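Local coordinates for protein IclR family transcriptional regulator (Brucella abortus, PDB 5WHM) that represses gene transcription as an IclR-type regulator, probably binding DNA through its helix-turn-helix domain and sensing a small molecule through its C-terminal domain, at residues P106-L111 and I256-N261; K116-M121 and L132-G137; M121-R126 and G229-N234; L127-L132 and L151-S156; Y205-G210 and K246-I251. All blocks are in the same frame, centred on the assembly; numbering follows the deposited sequence.

Contact 1: residues P106-L111 and I256-N261; sequences PLMQVL and IEMVHN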
# COMPACT_ATOMS: atom_id res chain seq x y z
N PRO C 106 8.68 19.32 -3.21
CA PRO C 106 9.85 20.14 -3.52
C PRO C 106 10.29 20.99 -2.33
O PRO C 106 11.49 21.24 -2.17
CB PRO C 106 9.41 21.02 -4.70
CG PRO C 106 7.94 20.86 -4.81
CD PRO C 106 7.51 19.64 -4.07
N LEU C 107 9.34 21.45 -1.52
CA LEU C 107 9.71 22.18 -0.30
C LEU C 107 10.41 21.26 0.69
O LEU C 107 11.33 21.68 1.40
CB LEU C 107 8.46 22.80 0.33
CG LEU C 107 7.81 23.91 -0.50
CD1 LEU C 107 6.47 24.29 0.09
CD2 LEU C 107 8.73 25.13 -0.53
N MSE C 108 9.97 20.01 0.77
CA MSE C 108 10.61 19.06 1.68
C MSE C 108 12.03 18.75 1.21
O MSE C 108 12.93 18.52 2.02
CB MSE C 108 9.78 17.77 1.77
CG MSE C 108 8.48 17.95 2.53
SE MSE C 108 7.14 16.51 2.14
CE MSE C 108 8.14 14.94 2.72
N GLN C 109 12.20 18.72 -0.11
CA GLN C 109 13.53 18.45 -0.66
C GLN C 109 14.52 19.55 -0.29
O GLN C 109 15.65 19.26 0.12
CB GLN C 109 13.43 18.28 -2.18
CG GLN C 109 14.73 17.87 -2.85
CD GLN C 109 15.18 16.49 -2.45
OE1 GLN C 109 14.57 15.50 -2.83
NE2 GLN C 109 16.25 16.41 -1.67
N VAL C 110 14.09 20.82 -0.39
CA VAL C 110 14.95 21.95 0.00
C VAL C 110 15.37 21.83 1.46
O VAL C 110 16.53 22.04 1.81
CB VAL C 110 14.22 23.28 -0.28
CG1 VAL C 110 14.99 24.47 0.34
CG2 VAL C 110 14.03 23.47 -1.78
N LEU C 111 14.42 21.50 2.35
CA LEU C 111 14.78 21.37 3.76
C LEU C 111 15.68 20.17 4.00
O LEU C 111 16.68 20.27 4.73
CB LEU C 111 13.52 21.27 4.61
CG LEU C 111 13.82 21.10 6.11
CD1 LEU C 111 14.72 22.25 6.66
CD2 LEU C 111 12.56 20.97 6.92
N ILE C 256 8.71 25.01 10.53
CA ILE C 256 7.49 25.78 10.73
C ILE C 256 7.20 26.66 9.52
O ILE C 256 6.06 26.78 9.08
CB ILE C 256 7.59 26.63 12.01
CG1 ILE C 256 7.55 25.74 13.26
CG2 ILE C 256 6.48 27.74 12.05
CD1 ILE C 256 7.95 26.55 14.55
N GLU C 257 8.24 27.30 8.98
CA GLU C 257 8.07 28.13 7.80
C GLU C 257 7.68 27.28 6.59
O GLU C 257 6.85 27.70 5.78
CB GLU C 257 9.35 28.92 7.52
CG GLU C 257 9.28 29.79 6.27
CD GLU C 257 8.19 30.86 6.32
OE1 GLU C 257 7.71 31.20 7.43
OE2 GLU C 257 7.83 31.38 5.24
N MSE C 258 8.27 26.11 6.45
CA MSE C 258 7.94 25.18 5.35
C MSE C 258 6.47 24.78 5.40
O MSE C 258 5.76 24.84 4.39
CB MSE C 258 8.81 23.92 5.39
CG MSE C 258 8.66 23.00 4.09
SE MSE C 258 9.38 21.23 4.47
CE MSE C 258 7.89 20.45 5.46
N VAL C 259 6.00 24.38 6.58
CA VAL C 259 4.59 24.01 6.73
C VAL C 259 3.68 25.20 6.40
O VAL C 259 2.63 25.04 5.78
CB VAL C 259 4.34 23.45 8.14
CG1 VAL C 259 2.84 23.32 8.43
CG2 VAL C 259 5.02 22.10 8.28
N HIS C 260 4.08 26.41 6.82
CA HIS C 260 3.30 27.59 6.44
C HIS C 260 3.27 27.78 4.93
O HIS C 260 2.23 28.14 4.37
CB HIS C 260 3.87 28.85 7.11
CG HIS C 260 3.05 30.07 6.87
ND1 HIS C 260 3.29 30.92 5.81
CD2 HIS C 260 1.97 30.56 7.52
CE1 HIS C 260 2.40 31.90 5.84
NE2 HIS C 260 1.59 31.71 6.86
N ASN C 261 4.40 27.56 4.26
CA ASN C 261 4.42 27.66 2.80
C ASN C 261 3.51 26.60 2.16
O ASN C 261 2.73 26.90 1.26
CB ASN C 261 5.85 27.53 2.26
CG ASN C 261 6.73 28.78 2.58
OD1 ASN C 261 6.24 29.90 2.63
ND2 ASN C 261 8.04 28.55 2.76
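Two helices of the C-terminal, GAF-like domain, 101-115 and 244-265, lie beside each other against the central antiparallel sheet, and segments 106-111 and 256-261 are where they meet. Their local axes are close to antiparallel, with 166° between their directions, and come within 10.3 Å. The selenomethionine M258 is the central side chain of the contact, touching L107, M108 and L111. Its CG stands anti to the backbone N (chi1 -170°) and the chain runs out extended to SE, then bends at chi3 (79°), so that selenium presses on the opposite helix backbone while CE meets F233 of the sheet below. SE is 3.7 Å from M108 CA. It is also 3.7 Å from L107 O, a van der Waals contact; that carbonyl accepts the helical bond from L111 N. L111 crosses the M258 chain at about a right angle, its CD2 tip 4.0 Å from M258 SE. L107 meets the root of the same side chain, with its CB 3.8 Å from M258 CG. Its CD1 branch reaches on to the next turn, 3.9 Å from N261 CB. M108 crosses M258 obliquely, CG lying 3.9 Å from M258 CE; its chain bends at chi3 and its far end turns to touch V119 and F233. No hydrogen bond joins the two segments; what passes between them is apolar and selenium packing. One long side chain seated among L107, M108 and L111 of a neighbouring antiparallel helix is the arrangement of a two-helix layer packed on a β-sheet in an α+β domain.

Contact 2: residues K116-M121 and L132-G137; sequences KAAVAM and LDVVQG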
# COMPACT_ATOMS: atom_id res chain seq x y z
N LYS C 116 20.63 17.98 5.55
CA LYS C 116 21.26 16.68 5.31
C LYS C 116 20.58 15.58 6.10
O LYS C 116 21.21 14.71 6.69
CB LYS C 116 22.77 16.74 5.60
CG LYS C 116 23.48 17.88 4.87
CD LYS C 116 24.99 17.73 4.90
CE LYS C 116 25.67 18.80 4.05
NZ LYS C 116 25.13 18.83 2.66
N ALA C 117 19.25 15.61 6.09
CA ALA C 117 18.48 14.67 6.90
C ALA C 117 17.13 14.41 6.22
O ALA C 117 16.67 15.19 5.38
CB ALA C 117 18.27 15.21 8.31
N ALA C 118 16.48 13.33 6.62
CA ALA C 118 15.21 12.94 6.02
C ALA C 118 14.05 13.83 6.49
O ALA C 118 13.92 14.14 7.68
CB ALA C 118 14.90 11.48 6.33
N VAL C 119 13.20 14.24 5.55
CA VAL C 119 11.98 15.00 5.82
C VAL C 119 10.80 14.13 5.37
O VAL C 119 10.84 13.57 4.27
CB VAL C 119 11.98 16.36 5.10
CG1 VAL C 119 10.70 17.13 5.31
CG2 VAL C 119 13.22 17.22 5.60
N ALA C 120 9.79 14.00 6.24
CA ALA C 120 8.68 13.09 5.97
C ALA C 120 7.35 13.81 6.20
O ALA C 120 7.28 14.83 6.91
CB ALA C 120 8.74 11.81 6.83
N MSE C 121 6.31 13.25 5.59
CA MSE C 121 4.95 13.67 5.79
C MSE C 121 4.13 12.44 6.27
O MSE C 121 4.25 11.37 5.68
CB MSE C 121 4.36 14.25 4.51
CG MSE C 121 2.91 14.68 4.63
SE MSE C 121 2.22 15.37 2.93
CE MSE C 121 2.30 13.76 1.78
N LEU C 132 3.39 9.01 4.64
CA LEU C 132 2.82 9.17 3.30
C LEU C 132 3.87 9.52 2.26
O LEU C 132 3.69 9.19 1.06
CB LEU C 132 1.76 10.27 3.32
CG LEU C 132 0.80 10.22 4.52
CD1 LEU C 132 -0.14 11.44 4.59
CD2 LEU C 132 0.00 8.91 4.41
N ASP C 133 4.95 10.17 2.68
CA ASP C 133 6.00 10.59 1.78
C ASP C 133 7.25 10.84 2.62
O ASP C 133 7.14 11.19 3.81
CB ASP C 133 5.62 11.83 0.95
CG ASP C 133 6.43 11.91 -0.35
OD1 ASP C 133 6.27 12.87 -1.13
OD2 ASP C 133 7.23 10.99 -0.62
N VAL C 134 8.40 10.56 2.04
CA VAL C 134 9.71 10.71 2.67
C VAL C 134 10.66 11.19 1.60
O VAL C 134 10.72 10.62 0.51
CB VAL C 134 10.27 9.40 3.27
CG1 VAL C 134 11.58 9.70 4.04
CG2 VAL C 134 9.29 8.71 4.14
N VAL C 135 11.45 12.20 1.92
CA VAL C 135 12.46 12.74 1.03
C VAL C 135 13.76 12.79 1.80
O VAL C 135 13.78 13.23 2.96
CB VAL C 135 12.05 14.12 0.50
CG1 VAL C 135 13.24 14.88 0.01
CG2 VAL C 135 11.02 13.97 -0.61
N GLN C 136 14.84 12.34 1.19
CA GLN C 136 16.16 12.38 1.80
C GLN C 136 17.01 13.46 1.15
O GLN C 136 16.93 13.70 -0.06
CB GLN C 136 16.85 11.04 1.68
CG GLN C 136 16.09 9.99 2.40
CD GLN C 136 16.96 9.19 3.35
OE1 GLN C 136 16.46 8.62 4.33
NE2 GLN C 136 18.25 9.13 3.06
N GLY C 137 17.83 14.11 1.97
CA GLY C 137 18.74 15.09 1.43
C GLY C 137 19.60 14.51 0.33
O GLY C 137 19.94 13.32 0.38
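Chi1 and chi2 of the selenomethionine M121 are both fully extended (179° and -179°), and a bend at chi3 (65°) carries CE across to the neighbouring strand, 3.9 Å from both L132 CB and D133 CB. D133 CG is anti to its backbone N, which sends the carboxylate to partners outside the hairpin. The segments are strands of one β hairpin. V119 and V135 form a hydrogen-bonded antiparallel pair: V119 N to V135 O and V135 N to V119 O are both 2.8 Å, each donor nearly on the C=O axis. Between this pair and the next, A120 and V134 make a non-hydrogen-bonded pair, with A120 CB 4.1 Å from V134 CG2. M121 N gives a further bond to D133 O at 2.8 Å, its donor above the carbonyl plane. M121 O then receives L132 N at 2.7 Å, in plane, and D133 N only weakly, at 3.3 Å, so L132 and D133 together face M121 in a classic β bulge. The buried carboxylate is paired through OD1 with R101 and through OD2 with R145 of the second subunit. Two arginines on one aspartate would favour its ionised form and tie the bulge to the dimer partner.

Contact 3: residues M121-R126 and G229-N234; sequences MAARDR and GVLVFN. With ACY (acetic acid), chain J.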
# COMPACT_ATOMS: atom_id res chain seq x y z
N MSE C 121 6.31 13.25 5.59
CA MSE C 121 4.95 13.67 5.79
C MSE C 121 4.13 12.44 6.27
O MSE C 121 4.25 11.37 5.68
CB MSE C 121 4.36 14.25 4.51
CG MSE C 121 2.91 14.68 4.63
SE MSE C 121 2.22 15.37 2.93
CE MSE C 121 2.30 13.76 1.78
N ALA C 122 3.37 12.60 7.35
CA ALA C 122 2.72 11.49 8.04
C ALA C 122 1.30 11.88 8.44
O ALA C 122 0.99 13.07 8.57
CB ALA C 122 3.50 11.05 9.29
N ALA C 123 0.45 10.87 8.65
CA ALA C 123 -0.87 11.07 9.25
C ALA C 123 -1.19 9.88 10.15
O ALA C 123 -0.59 8.80 10.03
CB ALA C 123 -1.96 11.24 8.18
N ARG C 124 -2.13 10.08 11.07
CA ARG C 124 -2.41 9.08 12.09
C ARG C 124 -3.32 7.98 11.55
O ARG C 124 -4.26 8.25 10.80
CB ARG C 124 -3.07 9.74 13.29
CG ARG C 124 -3.35 8.76 14.42
CD ARG C 124 -3.91 9.48 15.66
NE ARG C 124 -5.27 9.98 15.44
CZ ARG C 124 -6.37 9.26 15.67
NH1 ARG C 124 -6.29 8.00 16.08
NH2 ARG C 124 -7.56 9.80 15.46
N ASP C 125 -3.03 6.74 11.96
CA ASP C 125 -3.98 5.61 11.86
C ASP C 125 -3.96 4.89 13.20
O ASP C 125 -2.94 4.29 13.57
CB ASP C 125 -3.64 4.65 10.69
CG ASP C 125 -4.57 3.39 10.67
OD1 ASP C 125 -4.13 2.27 11.03
OD2 ASP C 125 -5.77 3.52 10.30
N ARG C 126 -5.08 4.98 13.93
CA ARG C 126 -5.27 4.45 15.29
C ARG C 126 -4.20 5.01 16.22
O ARG C 126 -4.21 6.21 16.50
CB ARG C 126 -5.28 2.92 15.32
CG ARG C 126 -6.54 2.34 14.73
CD ARG C 126 -6.78 0.92 15.17
NE ARG C 126 -7.83 0.35 14.36
CZ ARG C 126 -8.28 -0.89 14.48
NH1 ARG C 126 -7.77 -1.72 15.39
NH2 ARG C 126 -9.25 -1.28 13.68
N GLY C 229 -7.23 16.07 7.09
CA GLY C 229 -7.12 16.06 8.53
C GLY C 229 -5.82 16.69 9.01
O GLY C 229 -5.36 17.67 8.41
N VAL C 230 -5.22 16.14 10.06
CA VAL C 230 -3.94 16.65 10.56
C VAL C 230 -2.81 15.93 9.81
O VAL C 230 -2.63 14.72 9.96
CB VAL C 230 -3.82 16.45 12.07
CG1 VAL C 230 -2.58 17.19 12.60
CG2 VAL C 230 -5.06 16.98 12.76
N LEU C 231 -2.08 16.66 8.97
CA LEU C 231 -0.84 16.14 8.43
C LEU C 231 0.31 16.62 9.32
O LEU C 231 0.21 17.66 9.97
CB LEU C 231 -0.60 16.61 7.00
CG LEU C 231 -1.64 16.26 5.96
CD1 LEU C 231 -1.33 17.02 4.65
CD2 LEU C 231 -1.65 14.75 5.75
N VAL C 232 1.37 15.84 9.40
CA VAL C 232 2.49 16.24 10.24
C VAL C 232 3.76 16.09 9.41
O VAL C 232 3.93 15.07 8.72
CB VAL C 232 2.60 15.41 11.53
CG1 VAL C 232 3.68 16.03 12.43
CG2 VAL C 232 1.25 15.32 12.26
N PHE C 233 4.64 17.09 9.48
CA PHE C 233 5.92 17.06 8.78
C PHE C 233 7.04 16.95 9.79
O PHE C 233 6.99 17.59 10.85
CB PHE C 233 6.07 18.29 7.89
CG PHE C 233 4.99 18.38 6.84
CD1 PHE C 233 3.73 18.92 7.16
CD2 PHE C 233 5.20 17.85 5.56
CE1 PHE C 233 2.69 18.94 6.19
CE2 PHE C 233 4.18 17.89 4.59
CZ PHE C 233 2.93 18.45 4.90
N ASN C 234 8.03 16.11 9.52
CA ASN C 234 9.14 16.04 10.45
C ASN C 234 10.46 16.12 9.71
O ASN C 234 10.54 16.09 8.47
CB ASN C 234 9.10 14.77 11.34
CG ASN C 234 9.44 13.48 10.59
OD1 ASN C 234 9.72 13.48 9.39
ND2 ASN C 234 9.43 12.36 11.31
C ACY J . 10.29 11.01 14.93
O ACY J . 9.40 11.75 14.44
OXT ACY J . 10.61 11.00 16.15
CH3 ACY J . 11.04 10.09 14.00
O HOH W 1 -3.52 12.41 11.36
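Beside the F233 ring lies the selenomethionine M121, approaching obliquely and pointing the same way. M121 CG is 3.5 Å from F233 CE2, and M121 SE stands 4.6 Å from the ring centroid, 59° off the normal, a Met-aromatic contact. Helix 244-265 packs on the same ring through L255, M258, V259 and I262. The other flat group, the R124 guanidinium, has R126 O at its edge and in its plane: R124 NH1 donates to a lone pair of R126 O at 2.8 Å, which ties the end of the strand to the turn beyond it. Between the strands, A122 and V232 form a hydrogen-bonded antiparallel pair. A122 N to V232 O is 2.9 Å, nearly along the C=O axis; V232 N to A122 O is also 2.9 Å, in the carbonyl plane. Farther on the local strand axes, at 139° to each other, diverge, and water 1 takes over the ladder: it accepts from R124 N at 2.7 Å and donates to V230 O at 2.8 Å. At the other end N234 holds its CG in the crowded position between backbone N and carbonyl carbon. Its ND2 bonds an acetate oxygen, ACY O, at 3.2 Å, and also Y131 OH. The acetate, probably from the crystallisation liquor, is held as well by S157 OG and V158 N. The N234 amide and V158 N-H, with the S157 hydroxyl, meet at the start of helix 157-165, a setting that would suit a carboxylate, consistent with the effector pocket expected in IclR C-terminal domains.

Contact 4: residues L127-L132 and L151-S156; sequences LSMVYL and LPLAGS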
# COMPACT_ATOMS: atom_id res chain seq x y z
N LEU C 127 -3.29 4.16 16.70
CA LEU C 127 -2.26 4.61 17.64
C LEU C 127 -0.87 4.71 16.99
O LEU C 127 0.14 4.65 17.69
CB LEU C 127 -2.22 3.69 18.87
CG LEU C 127 -3.54 3.56 19.65
CD1 LEU C 127 -3.52 2.41 20.68
CD2 LEU C 127 -3.90 4.87 20.34
N SER C 128 -0.81 4.86 15.66
CA SER C 128 0.44 4.99 14.94
C SER C 128 0.38 6.16 13.96
O SER C 128 -0.70 6.63 13.57
CB SER C 128 0.78 3.69 14.16
OG SER C 128 0.97 2.59 15.05
N MSE C 129 1.56 6.66 13.59
CA MSE C 129 1.73 7.62 12.50
C MSE C 129 2.19 6.85 11.28
O MSE C 129 3.09 6.02 11.38
CB MSE C 129 2.76 8.71 12.88
CG MSE C 129 2.34 9.59 14.09
SE MSE C 129 0.57 10.41 13.91
CE MSE C 129 0.96 11.62 12.44
N VAL C 130 1.55 7.07 10.13
CA VAL C 130 1.86 6.38 8.88
C VAL C 130 2.57 7.37 7.96
O VAL C 130 2.02 8.43 7.65
CB VAL C 130 0.57 5.86 8.21
CG1 VAL C 130 0.90 5.06 6.96
CG2 VAL C 130 -0.25 5.02 9.22
N TYR C 131 3.73 6.98 7.45
CA TYR C 131 4.47 7.83 6.51
C TYR C 131 3.80 7.83 5.12
O TYR C 131 3.69 6.78 4.48
CB TYR C 131 5.90 7.32 6.40
CG TYR C 131 6.88 7.92 7.40
CD1 TYR C 131 6.44 8.64 8.51
CD2 TYR C 131 8.23 7.81 7.19
CE1 TYR C 131 7.36 9.21 9.40
CE2 TYR C 131 9.14 8.37 8.06
CZ TYR C 131 8.70 9.06 9.16
OH TYR C 131 9.66 9.61 9.99
N LEU C 132 3.39 9.01 4.64
CA LEU C 132 2.82 9.17 3.30
C LEU C 132 3.87 9.52 2.26
O LEU C 132 3.69 9.19 1.06
CB LEU C 132 1.76 10.27 3.32
CG LEU C 132 0.80 10.22 4.52
CD1 LEU C 132 -0.14 11.44 4.59
CD2 LEU C 132 0.00 8.91 4.41
N LEU C 151 5.20 4.74 12.88
CA LEU C 151 5.87 5.08 14.13
C LEU C 151 4.84 5.12 15.24
O LEU C 151 3.72 5.59 15.03
CB LEU C 151 6.56 6.45 14.06
CG LEU C 151 7.81 6.51 13.18
CD1 LEU C 151 8.02 7.88 12.58
CD2 LEU C 151 8.98 6.21 14.04
N PRO C 152 5.20 4.69 16.45
CA PRO C 152 4.28 4.84 17.59
C PRO C 152 3.99 6.30 17.87
O PRO C 152 4.81 7.19 17.64
CB PRO C 152 5.04 4.18 18.75
CG PRO C 152 6.51 4.32 18.37
CD PRO C 152 6.51 4.14 16.86
N LEU C 153 2.80 6.53 18.43
CA LEU C 153 2.31 7.88 18.67
C LEU C 153 3.12 8.62 19.74
O LEU C 153 3.58 9.74 19.51
CB LEU C 153 0.83 7.80 19.07
CG LEU C 153 -0.18 8.79 18.50
CD1 LEU C 153 -0.03 8.84 17.02
CD2 LEU C 153 -1.62 8.40 18.90
N ALA C 154 3.32 8.01 20.90
CA ALA C 154 3.66 8.79 22.09
C ALA C 154 5.13 9.22 22.16
O ALA C 154 5.42 10.23 22.81
CB ALA C 154 3.30 8.01 23.35
N GLY C 155 6.04 8.50 21.52
CA GLY C 155 7.46 8.80 21.68
C GLY C 155 8.12 9.44 20.47
O GLY C 155 9.28 9.86 20.55
N SER C 156 7.40 9.51 19.35
CA SER C 156 7.93 10.09 18.13
C SER C 156 7.57 11.57 18.03
O SER C 156 6.52 12.00 18.49
CB SER C 156 7.39 9.38 16.88
OG SER C 156 5.97 9.47 16.80
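M129 and L153 cross at about a right angle, whereas Y131 and L151 cross obliquely; these two pairs carry the contact. M129 CG stands anti to the carbonyl carbon (chi1 -63°), and bends at chi2 (-53°) and chi3 (-67°) curl the selenomethionine chain so that SE lies against the L153 CD1 branch at 3.5 Å. On the other pair, the CD1 branch of L151 touches the tip of the Y131 ring, 3.5 Å from Y131 CE1 and 3.5 Å from Y131 OH. That hydroxyl is hydrogen-bonded to N234, and L151 also lies near the bound acetate, so the pair borders a probable ligand pocket. L153 CD2 lies against the L127 backbone, 4.0 Å from L127 CA. Beneath the side chains the backbones pair antiparallel: M129 N to L151 O is 2.8 Å and almost straight, and L151 N to M129 O is 2.9 Å. A weak bond from L153 N to L127 O, 3.3 Å, marks where the strands part. The chain after L153 curls back so that S156 OG donates to P152 O at 2.7 Å, while S156 OG accepts from G159 N, making S156 the N-cap of helix 157-165. Within this chain strand 150-152 is an outermost strand of the sheet, next to 128-135, which borders 118-125 on its other side. Helix 157-165 packs on M129 and L151 through V158, and helix 168-181 places I174 against L127 and L153.

Contact 5: residues Y205-G210 and K246-I251; sequences YCLSIG and KLEDDI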
# COMPACT_ATOMS: atom_id res chain seq x y z
N TYR C 205 6.62 23.61 17.56
CA TYR C 205 7.02 22.29 17.09
C TYR C 205 7.02 21.33 18.27
O TYR C 205 6.89 21.74 19.44
CB TYR C 205 8.42 22.34 16.44
CG TYR C 205 9.47 22.93 17.38
CD1 TYR C 205 9.95 22.21 18.47
CD2 TYR C 205 9.97 24.19 17.17
CE1 TYR C 205 10.92 22.79 19.38
CE2 TYR C 205 10.93 24.76 18.03
CZ TYR C 205 11.40 24.04 19.11
OH TYR C 205 12.35 24.61 19.94
N CYS C 206 7.21 20.05 17.95
CA CYS C 206 7.46 19.00 18.93
C CYS C 206 8.79 18.32 18.61
O CYS C 206 9.08 18.06 17.45
CB CYS C 206 6.34 17.92 18.93
SG CYS C 206 4.81 18.52 19.70
N LEU C 207 9.55 17.99 19.65
CA LEU C 207 10.79 17.24 19.51
C LEU C 207 10.63 15.80 19.97
O LEU C 207 9.78 15.48 20.82
CB LEU C 207 11.92 17.87 20.34
CG LEU C 207 12.21 19.35 20.12
CD1 LEU C 207 13.18 19.96 21.18
CD2 LEU C 207 12.80 19.48 18.73
N SER C 208 11.50 14.95 19.45
CA SER C 208 11.80 13.66 20.07
C SER C 208 13.31 13.50 20.06
O SER C 208 13.89 13.10 19.05
CB SER C 208 11.14 12.50 19.33
OG SER C 208 11.50 11.29 19.99
N ILE C 209 13.95 13.86 21.18
CA ILE C 209 15.41 13.75 21.32
C ILE C 209 15.71 12.36 21.87
O ILE C 209 15.79 12.14 23.09
CB ILE C 209 15.98 14.85 22.20
CG1 ILE C 209 15.57 16.23 21.67
CG2 ILE C 209 17.50 14.72 22.31
CD1 ILE C 209 15.95 16.45 20.22
N GLY C 210 15.88 11.40 20.95
CA GLY C 210 16.17 10.02 21.31
C GLY C 210 15.05 9.30 22.04
O GLY C 210 15.31 8.30 22.71
N LYS C 246 20.53 22.47 17.37
CA LYS C 246 20.25 22.65 15.95
C LYS C 246 18.76 22.53 15.63
O LYS C 246 18.22 23.28 14.82
CB LYS C 246 21.06 21.64 15.13
CG LYS C 246 21.07 21.92 13.63
CD LYS C 246 22.08 21.01 12.92
CE LYS C 246 22.51 21.59 11.57
NZ LYS C 246 22.95 23.02 11.66
N LEU C 247 18.07 21.57 16.26
CA LEU C 247 16.64 21.43 15.98
C LEU C 247 15.84 22.61 16.52
O LEU C 247 14.92 23.09 15.85
CB LEU C 247 16.12 20.11 16.55
CG LEU C 247 16.71 18.86 15.89
CD1 LEU C 247 16.26 17.59 16.58
CD2 LEU C 247 16.40 18.78 14.40
N GLU C 248 16.17 23.10 17.73
CA GLU C 248 15.39 24.18 18.34
C GLU C 248 15.64 25.53 17.67
O GLU C 248 14.72 26.34 17.54
CB GLU C 248 15.74 24.29 19.84
CG GLU C 248 15.37 23.04 20.66
CD GLU C 248 15.69 23.19 22.16
OE1 GLU C 248 16.67 23.89 22.52
OE2 GLU C 248 14.93 22.61 22.97
N ASP C 249 16.89 25.80 17.29
CA ASP C 249 17.26 27.12 16.79
C ASP C 249 17.19 27.24 15.27
O ASP C 249 17.09 28.36 14.75
CB ASP C 249 18.68 27.46 17.22
CG ASP C 249 18.82 27.67 18.74
OD1 ASP C 249 17.83 27.54 19.50
OD2 ASP C 249 19.96 27.97 19.15
N ASP C 250 17.29 26.13 14.55
CA ASP C 250 17.50 26.17 13.10
C ASP C 250 16.44 25.32 12.39
O ASP C 250 15.59 25.85 11.67
CB ASP C 250 18.94 25.71 12.77
CG ASP C 250 19.30 25.87 11.27
OD1 ASP C 250 18.56 26.56 10.54
OD2 ASP C 250 20.35 25.33 10.83
N ILE C 251 16.47 24.01 12.59
CA ILE C 251 15.59 23.15 11.78
C ILE C 251 14.12 23.38 12.14
O ILE C 251 13.25 23.46 11.25
CB ILE C 251 15.99 21.67 11.94
CG1 ILE C 251 17.44 21.44 11.50
CG2 ILE C 251 15.05 20.76 11.06
CD1 ILE C 251 17.79 22.06 10.17
O HOH W 2 12.95 27.26 19.51
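Strand 206-209, within this chain an outermost strand of the six-stranded antiparallel sheet in the C-terminal domain, packs here on helix 244-265, the local axes of 206-209 and 246-251 lying at 141°. Apolar contacts come from side chains pointing from the strand to the helix. L207 sends CD2 to L247 CB at 4.0 Å, crossing it obliquely. I209 and L247 slide past each other in opposite directions and meet methyl to methyl, I209 CD1 to L247 CD1, at 3.8 Å. Among the polar contacts, the other branch of L207, CD1, lies beside a carboxylate whose charge is paired with R244, 3.6 Å from E248 OE2. Y205 belongs with this group, though its hydroxyl also has an apolar neighbour. Its CG takes the crowded position between backbone N and carbonyl carbon (chi1 55°), swinging the ring across E248 at about a right angle, with ring and carboxylate planes 40° apart. Y205 OH then lies 3.4 Å from E248 CB. No direct hydrogen bond joins the segments; water 2 bridges them instead. It sits in the plane of the Y205 ring at its edge, 2.8 Å from Y205 OH, and donates to E248 O, also at 2.8 Å. Charge pairing runs along the helix itself: K246 NZ faces D250 OD2 in a salt bridge, D250 OD2 also bonds Y114 OH, and D250 OD1 pairs with R254. The main-chain bonds show the helix widening into a π-type turn, where K246 O accepts both D250 N at 3.0 Å and I251 N at 2.9 Å.

All five contacts lie in the C-terminal, GAF-like domain, probably the effector-binding part, four of them on one antiparallel sheet ordered 150-152, 128-135, 118-125, 229-238, 216-225, 206-209. Contacts 4, 2 and 3 join successive neighbours in that order; contacts 3 and 4 have centres about 8 Å apart, contacts 2 and 3 share M121, contacts 2 and 4 L132. Along the chain contact 1, between flanking helices 101-115 and 244-265, encloses the others; contacts 2 and 3 cross, contact 4 nests inside contact 3, and contact 5 follows contacts 2 and 4. Contact 5, about 15 Å from contact 1 between centres, uses helix 244-265 too. Contacts 2, 3 and 4 link the sheet to the second subunit.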